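Lysine/ornithine decarboxylase (Selenomonas ruminantium, PDB 5GJO) decarboxylates both L-lysine and L-ornithine with similar efficiency, using pyridoxal 5'-phosphate as cofactor, to give cadaverine and putrescine. Local coordinates at residues K17-P22 with P368-E373. The protein carries 2 engineered substitutions. Sequence-based numbering, arbitrary orientation.
Sequences KRIPTP and PTIIFE
Ile19 and Ile370 meet tip to tip at the edge of the beta domain that accompanies the PLP-binding barrel in this class-II decarboxylase fold. Residues 17-22 carry the chain from the end of helix 9-18 into strand 23-26, and strand 369-371 runs parallel to that strand, sharing backbone hydrogen bonds with it at Leu24 and Ala26. The contact packs the loop that leads into strand 23-26 against the strand's parallel neighbour.

Ile19, the first residue to leave the helical conformation, holds CG1 anti to its carbonyl carbon (chi1 -54°), and an extended chi2 of 163° carries CD1 out to Ile370. There the methyl sits 4.0 Å from Ile370 CG2 and 4.1 Å from Ile370 CG1. Ile370 has CG2 anti to the backbone N and CG1 beside it (chi1 -56°), which leaves both branches within reach of that methyl. Branching at CB suits this place, with no polar atom to satisfy; Ile370 also packs on Phe23.

Farther along, Pro20 and Pro22 restrict the backbone where the chain enters strand 23-26. Pro22, preceded by a cis peptide bond, packs on Arg101 of the second subunit, while its carbonyl oxygen makes a van der Waals contact, 3.5 Å, with the ring methylene Pro368 CD.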
# COMPACT_ATOMS: atom_id res chain seq x y z
N LYS A 17 18.18 -18.20 10.02
CA LYS A 17 18.16 -19.65 10.03
C LYS A 17 16.88 -20.17 10.68
O LYS A 17 16.32 -21.16 10.27
CB LYS A 17 19.33 -20.17 10.83
CG LYS A 17 20.35 -20.93 10.03
CD LYS A 17 21.47 -21.43 10.93
CE LYS A 17 22.84 -20.88 10.52
NZ LYS A 17 23.66 -20.44 11.70
N ARG A 18 16.52 -19.53 11.77
CA ARG A 18 15.32 -19.80 12.55
C ARG A 18 13.99 -19.35 11.97
O ARG A 18 13.00 -20.04 12.06
CB ARG A 18 15.50 -19.27 13.96
CG ARG A 18 14.47 -19.76 14.93
CD ARG A 18 14.93 -19.47 16.35
NE ARG A 18 14.93 -18.06 16.67
CZ ARG A 18 16.02 -17.31 16.83
NH1 ARG A 18 15.89 -16.05 17.13
NH2 ARG A 18 17.23 -17.82 16.69
N ILE A 19 14.00 -18.17 11.38
CA ILE A 19 12.79 -17.50 10.95
C ILE A 19 12.82 -17.20 9.46
O ILE A 19 13.70 -16.54 9.00
CB ILE A 19 12.65 -16.16 11.70
CG1 ILE A 19 12.72 -16.34 13.22
CG2 ILE A 19 11.38 -15.43 11.31
CD1 ILE A 19 12.99 -15.06 13.97
N PRO A 20 11.81 -17.64 8.71
CA PRO A 20 11.85 -17.34 7.28
C PRO A 20 11.72 -15.86 6.95
O PRO A 20 10.86 -15.16 7.47
CB PRO A 20 10.60 -18.04 6.69
CG PRO A 20 9.95 -18.75 7.79
CD PRO A 20 10.58 -18.39 9.12
N THR A 21 12.57 -15.42 6.06
CA THR A 21 12.53 -14.07 5.57
C THR A 21 11.34 -13.85 4.67
O THR A 21 10.92 -14.81 4.01
CB THR A 21 13.82 -13.71 4.83
OG1 THR A 21 14.08 -14.64 3.77
CG2 THR A 21 14.97 -13.67 5.77
N PRO A 22 10.89 -12.61 4.50
CA PRO A 22 11.35 -11.43 5.19
C PRO A 22 10.69 -11.32 6.57
O PRO A 22 9.52 -11.74 6.81
CB PRO A 22 10.82 -10.32 4.29
CG PRO A 22 9.55 -10.92 3.73
CD PRO A 22 9.83 -12.32 3.53
N PRO A 368 6.23 -10.33 9.27
CA PRO A 368 5.89 -10.16 10.69
C PRO A 368 6.94 -9.34 11.43
O PRO A 368 8.06 -9.21 10.94
CB PRO A 368 5.93 -11.61 11.22
CG PRO A 368 6.98 -12.28 10.36
CD PRO A 368 6.79 -11.68 8.97
N THR A 369 6.56 -8.81 12.59
CA THR A 369 7.46 -8.06 13.46
C THR A 369 7.83 -8.97 14.61
O THR A 369 6.96 -9.34 15.42
CB THR A 369 6.82 -6.75 13.93
OG1 THR A 369 6.64 -5.95 12.77
CG2 THR A 369 7.74 -6.02 14.82
N ILE A 370 9.08 -9.36 14.63
CA ILE A 370 9.69 -10.25 15.64
C ILE A 370 10.20 -9.36 16.78
O ILE A 370 10.80 -8.30 16.53
CB ILE A 370 10.89 -11.03 15.03
CG1 ILE A 370 10.47 -11.82 13.78
CG2 ILE A 370 11.59 -11.93 16.02
CD1 ILE A 370 9.28 -12.74 13.98
N ILE A 371 9.87 -9.72 18.01
CA ILE A 371 10.30 -8.98 19.18
C ILE A 371 11.70 -9.45 19.57
O ILE A 371 11.88 -10.59 20.00
CB ILE A 371 9.33 -9.06 20.37
CG1 ILE A 371 7.90 -8.68 19.95
CG2 ILE A 371 9.83 -8.24 21.55
CD1 ILE A 371 7.84 -7.30 19.30
N PHE A 372 12.67 -8.57 19.47
CA PHE A 372 14.07 -8.92 19.67
C PHE A 372 14.35 -9.45 21.09
O PHE A 372 15.03 -10.45 21.29
CB PHE A 372 14.98 -7.74 19.40
CG PHE A 372 16.44 -8.06 19.39
CD1 PHE A 372 16.92 -9.02 18.56
CD2 PHE A 372 17.30 -7.40 20.18
CE1 PHE A 372 18.28 -9.33 18.51
CE2 PHE A 372 18.67 -7.69 20.13
CZ PHE A 372 19.16 -8.66 19.32
N GLU A 373 13.68 -8.87 22.05
CA GLU A 373 13.93 -9.21 23.49
C GLU A 373 13.36 -10.61 23.84
O GLU A 373 13.71 -11.15 24.91
CB GLU A 373 13.33 -8.14 24.43
CG GLU A 373 14.05 -6.84 24.51
CD GLU A 373 13.91 -5.98 23.30
OE1 GLU A 373 14.69 -5.01 23.27
OE2 GLU A 373 13.03 -6.26 22.41